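Local atomic coordinates of leucine--tRNA ligase (Agrobacterium radiobacter, PDB entry 5AH5), a protein that probably attaches leucine to its cognate tRNA at the expense of ATP, as a class I aminoacyl-tRNA synthetase. Residues B[12-24]-B[110-122]. Residues are numbered along the deposited sequence; the frame is centred on the assembly and turned at random.
Sequences WQQKWDEKRIFDW and MMQLGFGYSWANE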
ATOM      1  N   TRP B  12     -25.410  19.303   0.488  1.00 32.88           N
ATOM      2  CA  TRP B  12     -24.009  19.815   0.484  1.00 32.98           C
ATOM      3  C   TRP B  12     -23.156  19.135  -0.550  1.00 31.48           C
ATOM      4  O   TRP B  12     -22.316  19.783  -1.177  1.00 27.30           O
ATOM      5  CB  TRP B  12     -23.341  19.790   1.921  1.00 30.69           C
ATOM      6  CG  TRP B  12     -24.063  20.771   2.808  1.00 30.17           C
ATOM      7  CD1 TRP B  12     -24.881  20.488   3.851  1.00 31.19           C
ATOM      8  CD2 TRP B  12     -24.187  22.173   2.573  1.00 29.26           C
ATOM      9  NE1 TRP B  12     -25.452  21.641   4.337  1.00 33.58           N
ATOM     10  CE2 TRP B  12     -25.031  22.692   3.575  1.00 33.88           C
ATOM     11  CE3 TRP B  12     -23.582  23.058   1.669  1.00 31.93           C
ATOM     12  CZ2 TRP B  12     -25.326  24.058   3.683  1.00 34.29           C
ATOM     13  CZ3 TRP B  12     -23.882  24.448   1.768  1.00 33.18           C
ATOM     14  CH2 TRP B  12     -24.754  24.913   2.761  1.00 31.08           C
ATOM     15  N   GLN B  13     -23.343  17.828  -0.729  1.00 32.05           N
ATOM     16  CA  GLN B  13     -22.644  17.082  -1.782  1.00 31.16           C
ATOM     17  C   GLN B  13     -22.930  17.722  -3.145  1.00 32.16           C
ATOM     18  O   GLN B  13     -22.033  17.912  -3.949  1.00 26.75           O
ATOM     19  CB  GLN B  13     -23.059  15.605  -1.774  1.00 32.45           C
ATOM     20  CG  GLN B  13     -22.424  14.832  -0.638  1.00 30.56           C
ATOM     21  CD  GLN B  13     -23.241  13.628  -0.204  1.00 32.30           C
ATOM     22  OE1 GLN B  13     -24.134  13.176  -0.911  1.00 29.26           O
ATOM     23  NE2 GLN B  13     -22.929  13.095   0.986  1.00 28.39           N
ATOM     24  N   GLN B  14     -24.136  18.186  -3.355  1.00 33.86           N
ATOM     25  CA  GLN B  14     -24.440  18.753  -4.658  1.00 36.57           C
ATOM     26  C   GLN B  14     -23.781  20.140  -4.809  1.00 37.94           C
ATOM     27  O   GLN B  14     -23.172  20.473  -5.850  1.00 33.81           O
ATOM     28  CB  GLN B  14     -25.938  18.745  -4.883  1.00 39.42           C
ATOM     29  CG  GLN B  14     -26.266  18.756  -6.357  1.00 46.39           C
ATOM     30  CD  GLN B  14     -27.384  19.665  -6.654  1.00 52.08           C
ATOM     31  OE1 GLN B  14     -28.551  19.303  -6.500  1.00 56.17           O
ATOM     32  NE2 GLN B  14     -27.045  20.874  -7.074  1.00 59.34           N
ATOM     33  N   LYS B  15     -23.757  20.901  -3.715  1.00 37.34           N
ATOM     34  CA  LYS B  15     -23.063  22.206  -3.725  1.00 32.50           C
ATOM     35  C   LYS B  15     -21.603  22.067  -4.100  1.00 29.97           C
ATOM     36  O   LYS B  15     -21.073  22.819  -4.959  1.00 27.69           O
ATOM     37  CB  LYS B  15     -23.199  22.869  -2.358  1.00 36.90           C
ATOM     38  CG  LYS B  15     -24.606  23.338  -2.031  1.00 42.21           C
ATOM     39  CD  LYS B  15     -25.108  24.283  -3.104  1.00 47.19           C
ATOM     40  CE  LYS B  15     -26.102  25.267  -2.556  1.00 49.94           C
ATOM     41  NZ  LYS B  15     -27.204  25.468  -3.510  1.00 56.36           N
ATOM     42  N   TRP B  16     -20.928  21.096  -3.473  1.00 29.51           N
ATOM     43  CA  TRP B  16     -19.486  20.817  -3.773  1.00 30.99           C
ATOM     44  C   TRP B  16     -19.298  20.406  -5.264  1.00 30.54           C
ATOM     45  O   TRP B  16     -18.380  20.890  -5.937  1.00 32.91           O
ATOM     46  CB  TRP B  16     -18.894  19.714  -2.904  1.00 29.78           C
ATOM     47  CG  TRP B  16     -18.892  19.943  -1.436  1.00 32.53           C
ATOM     48  CD1 TRP B  16     -18.597  21.121  -0.782  1.00 32.89           C
ATOM     49  CD2 TRP B  16     -19.143  18.984  -0.419  1.00 30.82           C
ATOM     50  NE1 TRP B  16     -18.710  20.955   0.544  1.00 31.98           N
ATOM     51  CE2 TRP B  16     -19.042  19.660   0.816  1.00 31.46           C
ATOM     52  CE3 TRP B  16     -19.434  17.624  -0.421  1.00 28.55           C
ATOM     53  CZ2 TRP B  16     -19.233  19.018   2.050  1.00 32.46           C
ATOM     54  CZ3 TRP B  16     -19.664  16.983   0.791  1.00 30.90           C
ATOM     55  CH2 TRP B  16     -19.540  17.682   2.035  1.00 30.68           C
ATOM     56  N   ASP B  17     -20.156  19.500  -5.733  1.00 32.43           N
ATOM     57  CA  ASP B  17     -20.204  19.083  -7.167  1.00 33.07           C
ATOM     58  C   ASP B  17     -20.312  20.339  -8.038  1.00 28.61           C
ATOM     59  O   ASP B  17     -19.435  20.597  -8.866  1.00 28.50           O
ATOM     60  CB  ASP B  17     -21.402  18.160  -7.495  1.00 37.88           C
ATOM     61  CG  ASP B  17     -21.350  16.786  -6.791  1.00 46.45           C
ATOM     62  OD1 ASP B  17     -20.232  16.266  -6.593  1.00 66.81           O
ATOM     63  OD2 ASP B  17     -22.433  16.190  -6.458  1.00 52.27           O
ATOM     64  N   GLU B  18     -21.319  21.166  -7.791  1.00 31.28           N
ATOM     65  CA  GLU B  18     -21.549  22.281  -8.680  1.00 39.57           C
ATOM     66  C   GLU B  18     -20.455  23.308  -8.672  1.00 41.00           C
ATOM     67  O   GLU B  18     -20.139  23.853  -9.745  1.00 38.54           O
ATOM     68  CB  GLU B  18     -22.995  22.819  -8.656  1.00 46.84           C
ATOM     69  CG  GLU B  18     -23.563  23.439  -7.410  1.00 54.51           C
ATOM     70  CD  GLU B  18     -25.111  23.358  -7.365  1.00 63.13           C
ATOM     71  OE1 GLU B  18     -25.699  22.604  -8.201  1.00 51.47           O
ATOM     72  OE2 GLU B  18     -25.745  24.011  -6.475  1.00 62.16           O
ATOM     73  N   LYS B  19     -19.746  23.474  -7.550  1.00 38.18           N
ATOM     74  CA  LYS B  19     -18.544  24.351  -7.559  1.00 36.16           C
ATOM     75  C   LYS B  19     -17.317  23.684  -8.087  1.00 33.84           C
ATOM     76  O   LYS B  19     -16.310  24.342  -8.228  1.00 32.64           O
ATOM     77  CB  LYS B  19     -18.232  24.913  -6.156  1.00 43.50           C
ATOM     78  CG  LYS B  19     -19.200  25.989  -5.711  1.00 52.09           C
ATOM     79  CD  LYS B  19     -18.807  27.377  -6.218  1.00 56.09           C
ATOM     80  CE  LYS B  19     -19.949  28.386  -6.059  1.00 55.79           C
ATOM     81  NZ  LYS B  19     -21.223  27.921  -6.668  1.00 53.79           N
ATOM     82  N   ARG B  20     -17.369  22.392  -8.416  1.00 31.85           N
ATOM     83  CA  ARG B  20     -16.179  21.690  -8.957  1.00 32.19           C
ATOM     84  C   ARG B  20     -14.995  21.666  -8.030  1.00 25.28           C
ATOM     85  O   ARG B  20     -13.842  21.505  -8.474  1.00 27.50           O
ATOM     86  CB  ARG B  20     -15.731  22.215 -10.357  1.00 37.30           C
ATOM     87  CG  ARG B  20     -16.854  22.508 -11.356  1.00 43.45           C
ATOM     88  CD  ARG B  20     -17.800  21.296 -11.544  1.00 50.12           C
ATOM     89  NE  ARG B  20     -17.121  20.175 -12.143  1.00 50.28           N
ATOM     90  CZ  ARG B  20     -17.408  18.874 -11.998  1.00 47.58           C
ATOM     91  NH1 ARG B  20     -18.398  18.390 -11.245  1.00 41.75           N
ATOM     92  NH2 ARG B  20     -16.649  18.031 -12.657  1.00 47.58           N
ATOM     93  N   ILE B  21     -15.264  21.693  -6.733  1.00 30.85           N
ATOM     94  CA  ILE B  21     -14.209  21.696  -5.705  1.00 31.17           C
ATOM     95  C   ILE B  21     -13.237  20.567  -5.917  1.00 26.98           C
ATOM     96  O   ILE B  21     -12.048  20.777  -5.885  1.00 26.38           O
ATOM     97  CB  ILE B  21     -14.784  21.600  -4.221  1.00 34.31           C
ATOM     98  CG1 ILE B  21     -15.640  22.796  -3.827  1.00 36.63           C
ATOM     99  CG2 ILE B  21     -13.675  21.511  -3.194  1.00 34.46           C
ATOM    100  CD1 ILE B  21     -15.111  24.116  -4.283  1.00 39.53           C
ATOM    101  N   PHE B  22     -13.727  19.370  -6.208  1.00 27.78           N
ATOM    102  CA  PHE B  22     -12.874  18.155  -6.308  1.00 25.80           C
ATOM    103  C   PHE B  22     -12.389  17.733  -7.720  1.00 28.94           C
ATOM    104  O   PHE B  22     -11.635  16.807  -7.854  1.00 28.75           O
ATOM    105  CB  PHE B  22     -13.645  17.014  -5.639  1.00 32.17           C
ATOM    106  CG  PHE B  22     -13.953  17.335  -4.203  1.00 30.38           C
ATOM    107  CD1 PHE B  22     -12.918  17.479  -3.326  1.00 28.77           C
ATOM    108  CD2 PHE B  22     -15.224  17.632  -3.799  1.00 32.27           C
ATOM    109  CE1 PHE B  22     -13.165  17.869  -1.994  1.00 34.65           C
ATOM    110  CE2 PHE B  22     -15.500  17.989  -2.472  1.00 33.19           C
ATOM    111  CZ  PHE B  22     -14.464  18.140  -1.579  1.00 32.15           C
ATOM    112  N   ASP B  23     -12.695  18.518  -8.735  1.00 28.94           N
ATOM    113  CA  ASP B  23     -12.230  18.260 -10.076  1.00 29.30           C
ATOM    114  C   ASP B  23     -10.799  18.640 -10.265  1.00 30.35           C
ATOM    115  O   ASP B  23     -10.468  19.770 -10.053  1.00 33.59           O
ATOM    116  CB  ASP B  23     -13.144  19.000 -11.034  1.00 35.80           C
ATOM    117  CG  ASP B  23     -12.812  18.752 -12.494  1.00 38.83           C
ATOM    118  OD1 ASP B  23     -12.505  17.612 -12.893  1.00 38.72           O
ATOM    119  OD2 ASP B  23     -12.905  19.740 -13.235  1.00 48.25           O
ATOM    120  N   TRP B  24      -9.924  17.682 -10.630  1.00 27.76           N
ATOM    121  CA  TRP B  24      -8.531  17.988 -10.735  1.00 25.98           C
ATOM    122  C   TRP B  24      -8.271  18.800 -12.014  1.00 33.34           C
ATOM    123  O   TRP B  24      -8.652  18.379 -13.121  1.00 28.37           O
ATOM    124  CB  TRP B  24      -7.664  16.733 -10.782  1.00 26.36           C
ATOM    125  CG  TRP B  24      -6.250  16.987 -11.004  1.00 24.76           C
ATOM    126  CD1 TRP B  24      -5.444  17.781 -10.241  1.00 26.66           C
ATOM    127  CD2 TRP B  24      -5.401  16.400 -12.018  1.00 28.74           C
ATOM    128  NE1 TRP B  24      -4.144  17.723 -10.705  1.00 26.87           N
ATOM    129  CE2 TRP B  24      -4.091  16.906 -11.802  1.00 28.03           C
ATOM    130  CE3 TRP B  24      -5.638  15.538 -13.133  1.00 26.20           C
ATOM    131  CZ2 TRP B  24      -3.005  16.568 -12.626  1.00 30.23           C
ATOM    132  CZ3 TRP B  24      -4.570  15.173 -13.927  1.00 26.51           C
ATOM    133  CH2 TRP B  24      -3.252  15.681 -13.676  1.00 32.60           C
ATOM    134  N   MET B 110     -19.874   5.837  -2.051  1.00 26.77           N
ATOM    135  CA  MET B 110     -18.822   6.824  -1.962  1.00 26.51           C
ATOM    136  C   MET B 110     -19.309   8.276  -2.021  1.00 28.96           C
ATOM    137  O   MET B 110     -18.945   9.105  -1.164  1.00 28.92           O
ATOM    138  CB  MET B 110     -17.767   6.588  -3.022  1.00 22.67           C
ATOM    139  CG  MET B 110     -17.023   5.323  -2.826  1.00 21.28           C
ATOM    140  SD  MET B 110     -15.796   5.227  -4.054  1.00 26.21           S
ATOM    141  CE  MET B 110     -14.945   3.714  -3.699  1.00 22.48           C
ATOM    142  N   MET B 111     -20.123   8.578  -3.010  1.00 27.31           N
ATOM    143  CA  MET B 111     -20.746   9.871  -3.143  1.00 30.38           C
ATOM    144  C   MET B 111     -21.634  10.186  -1.955  1.00 32.33           C
ATOM    145  O   MET B 111     -21.614  11.320  -1.473  1.00 33.39           O
ATOM    146  CB  MET B 111     -21.512  10.022  -4.462  1.00 29.21           C
ATOM    147  CG  MET B 111     -20.643   9.891  -5.686  1.00 31.08           C
ATOM    148  SD  MET B 111     -21.518   9.942  -7.308  1.00 36.43           S
ATOM    149  CE  MET B 111     -22.912   8.829  -7.177  1.00 40.94           C
ATOM    150  N   GLN B 112     -22.346   9.207  -1.435  1.00 31.25           N
ATOM    151  CA  GLN B 112     -23.215   9.451  -0.292  1.00 32.88           C
ATOM    152  C   GLN B 112     -22.437   9.718   1.034  1.00 27.02           C
ATOM    153  O   GLN B 112     -22.991  10.335   1.897  1.00 23.65           O
ATOM    154  CB  GLN B 112     -24.199   8.308  -0.075  1.00 33.82           C
ATOM    155  CG  GLN B 112     -25.259   8.296  -1.188  1.00 48.21           C
ATOM    156  CD  GLN B 112     -26.129   7.043  -1.212  1.00 50.57           C
ATOM    157  OE1 GLN B 112     -26.076   6.226  -0.300  1.00 56.59           O
ATOM    158  NE2 GLN B 112     -26.952   6.907  -2.252  1.00 60.52           N
ATOM    159  N   LEU B 113     -21.221   9.195   1.118  1.00 23.21           N
ATOM    160  CA  LEU B 113     -20.258   9.486   2.157  1.00 28.59           C
ATOM    161  C   LEU B 113     -19.583  10.834   2.014  1.00 27.52           C
ATOM    162  O   LEU B 113     -18.911  11.245   2.935  1.00 31.06           O
ATOM    163  CB  LEU B 113     -19.199   8.387   2.262  1.00 25.97           C
ATOM    164  CG  LEU B 113     -19.752   7.234   3.121  1.00 27.70           C
ATOM    165  CD1 LEU B 113     -19.167   5.926   2.707  1.00 27.97           C
ATOM    166  CD2 LEU B 113     -19.449   7.420   4.643  1.00 31.99           C
ATOM    167  N   GLY B 114     -19.793  11.533   0.900  1.00 27.28           N
ATOM    168  CA  GLY B 114     -19.192  12.818   0.680  1.00 26.68           C
ATOM    169  C   GLY B 114     -17.744  12.706   0.348  1.00 26.41           C
ATOM    170  O   GLY B 114     -16.994  13.637   0.562  1.00 28.85           O
ATOM    171  N   PHE B 115     -17.317  11.583  -0.191  1.00 26.10           N
ATOM    172  CA  PHE B 115     -15.974  11.458  -0.631  1.00 26.53           C
ATOM    173  C   PHE B 115     -15.750  12.246  -1.956  1.00 32.55           C
ATOM    174  O   PHE B 115     -16.381  11.973  -3.009  1.00 36.81           O
ATOM    175  CB  PHE B 115     -15.576   9.975  -0.822  1.00 26.56           C
ATOM    176  CG  PHE B 115     -15.513   9.135   0.444  1.00 26.51           C
ATOM    177  CD1 PHE B 115     -15.317   9.675   1.697  1.00 27.31           C
ATOM    178  CD2 PHE B 115     -15.596   7.757   0.331  1.00 25.93           C
ATOM    179  CE1 PHE B 115     -15.224   8.845   2.829  1.00 27.71           C
ATOM    180  CE2 PHE B 115     -15.488   6.929   1.415  1.00 27.07           C
ATOM    181  CZ  PHE B 115     -15.315   7.477   2.692  1.00 26.13           C
ATOM    182  N   GLY B 116     -14.779  13.168  -1.923  1.00 31.65           N
ATOM    183  CA  GLY B 116     -14.592  14.170  -2.970  1.00 28.78           C
ATOM    184  C   GLY B 116     -13.573  13.737  -4.019  1.00 29.53           C
ATOM    185  O   GLY B 116     -12.502  14.235  -4.042  1.00 30.92           O
ATOM    186  N   TYR B 117     -13.965  12.829  -4.915  1.00 25.83           N
ATOM    187  CA  TYR B 117     -13.095  12.302  -5.929  1.00 24.12           C
ATOM    188  C   TYR B 117     -13.234  13.152  -7.215  1.00 21.26           C
ATOM    189  O   TYR B 117     -14.204  13.857  -7.400  1.00 17.80           O
ATOM    190  CB  TYR B 117     -13.399  10.831  -6.189  1.00 25.01           C
ATOM    191  CG  TYR B 117     -12.961   9.939  -5.096  1.00 23.30           C
ATOM    192  CD1 TYR B 117     -11.621   9.752  -4.839  1.00 26.36           C
ATOM    193  CD2 TYR B 117     -13.875   9.233  -4.342  1.00 27.96           C
ATOM    194  CE1 TYR B 117     -11.202   8.923  -3.840  1.00 27.67           C
ATOM    195  CE2 TYR B 117     -13.466   8.378  -3.338  1.00 26.78           C
ATOM    196  CZ  TYR B 117     -12.163   8.251  -3.068  1.00 25.41           C
ATOM    197  OH  TYR B 117     -11.762   7.424  -2.052  1.00 27.52           O
ATOM    198  N   SER B 118     -12.152  13.204  -7.955  1.00 19.38           N
ATOM    199  CA  SER B 118     -12.105  13.837  -9.271  1.00 22.80           C
ATOM    200  C   SER B 118     -12.577  12.716 -10.268  1.00 19.07           C
ATOM    201  O   SER B 118     -11.790  11.935 -10.847  1.00 20.05           O
ATOM    202  CB  SER B 118     -10.704  14.274  -9.642  1.00 19.68           C
ATOM    203  OG  SER B 118     -10.697  14.897 -10.956  1.00 23.24           O
ATOM    204  N   TRP B 119     -13.851  12.655 -10.349  1.00 20.15           N
ATOM    205  CA  TRP B 119     -14.590  11.634 -11.159  1.00 26.27           C
ATOM    206  C   TRP B 119     -14.334  11.729 -12.654  1.00 27.16           C
ATOM    207  O   TRP B 119     -14.485  10.738 -13.351  1.00 26.45           O
ATOM    208  CB  TRP B 119     -16.069  11.725 -10.880  1.00 25.35           C
ATOM    209  CG  TRP B 119     -16.455  11.257  -9.512  1.00 27.44           C
ATOM    210  CD1 TRP B 119     -17.153  11.975  -8.575  1.00 27.81           C
ATOM    211  CD2 TRP B 119     -16.282   9.938  -8.955  1.00 28.21           C
ATOM    212  NE1 TRP B 119     -17.350  11.222  -7.474  1.00 28.54           N
ATOM    213  CE2 TRP B 119     -16.841   9.967  -7.666  1.00 26.50           C
ATOM    214  CE3 TRP B 119     -15.696   8.745  -9.424  1.00 27.86           C
ATOM    215  CZ2 TRP B 119     -16.832   8.871  -6.815  1.00 27.61           C
ATOM    216  CZ3 TRP B 119     -15.658   7.662  -8.588  1.00 29.55           C
ATOM    217  CH2 TRP B 119     -16.224   7.729  -7.273  1.00 27.47           C
ATOM    218  N   ALA B 120     -13.813  12.855 -13.133  1.00 26.40           N
ATOM    219  CA  ALA B 120     -13.410  12.972 -14.547  1.00 28.67           C
ATOM    220  C   ALA B 120     -12.249  12.107 -14.799  1.00 28.44           C
ATOM    221  O   ALA B 120     -11.952  11.827 -15.947  1.00 27.05           O
ATOM    222  CB  ALA B 120     -13.025  14.405 -14.925  1.00 31.21           C
ATOM    223  N   ASN B 121     -11.547  11.732 -13.737  1.00 24.98           N
ATOM    224  CA  ASN B 121     -10.397  10.883 -13.825  1.00 24.49           C
ATOM    225  C   ASN B 121     -10.716   9.410 -13.523  1.00 21.34           C
ATOM    226  O   ASN B 121      -9.825   8.628 -13.469  1.00 22.40           O
ATOM    227  CB  ASN B 121      -9.272  11.433 -12.886  1.00 25.98           C
ATOM    228  CG  ASN B 121      -8.773  12.789 -13.357  1.00 26.88           C
ATOM    229  OD1 ASN B 121      -9.348  13.771 -13.003  1.00 26.02           O
ATOM    230  ND2 ASN B 121      -7.801  12.810 -14.280  1.00 26.26           N
ATOM    231  N   GLU B 122     -11.973   9.064 -13.340  1.00 21.42           N
ATOM    232  CA  GLU B 122     -12.332   7.680 -13.093  1.00 26.86           C
ATOM    233  C   GLU B 122     -11.909   6.729 -14.212  1.00 28.82           C
ATOM    234  O   GLU B 122     -11.859   7.108 -15.375  1.00 27.89           O
ATOM    235  CB  GLU B 122     -13.852   7.614 -12.899  1.00 27.38           C
ATOM    236  CG  GLU B 122     -14.498   6.249 -12.599  1.00 27.44           C
ATOM    237  CD  GLU B 122     -16.004   6.360 -12.503  1.00 27.29           C
ATOM    238  OE1 GLU B 122     -16.579   7.443 -12.766  1.00 27.78           O
ATOM    239  OE2 GLU B 122     -16.678   5.385 -12.084  1.00 33.47           O
TER
HETATM  240  O   HOH W   1     -10.552  15.705  -5.972  1.00 54.71           O
HETATM  241  O   HOH W   2     -14.137  15.621 -11.924  1.00 28.68           O
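In a Schellman motif that closes helix 95-112, Gly114 takes the positive phi, and Gln13 of helix 5-19 reaches this helix end. The Gln13 chain, extended beyond CG, brings its amide beside the carbonyls of Met111 and Gln112; of the two, NE2 gives a weak, bent hydrogen bond to Gln112 O alone (2.9 Å, 137° at the hydrogen), and it also hydrogen-bonds to His721. Nearby, the Trp16 ring meets Gly114 CA with its edge, CZ3, at 4.2 Å, while its NE1 hydrogen-bonds to Glu724 of helix 720-729. Helix 5-19 thus touches both helix 95-112 of the class I core and the helical part near the anticodon-binding domain, where His721 and Glu724 lie. Arg20, itself the positive-phi residue of a second Schellman motif, opens a type I turn that ends at Asp23, and residues 22-24 pack against 116-121. Gly116, centre of an inverse gamma turn, lays CA over one face of the Phe22 ring (CH-pi, 3.6 Å to the centroid, 17° off the normal); Ile21 CG2 packs on the opposite face. Ser118 swings its hydroxyl away from its own backbone N; OG accepts a nearly straight bond from Trp24 N (2.9 Å, 171°) and donates to Asn121 OD1 at 2.7 Å. Asn121 ND2 lies at the Trp24 ring edge, 3.7 Å from CE3, and hydrogen-bonds to Tyr500 O. One water donates to Asp23 OD1 and accepts from Ala120 N.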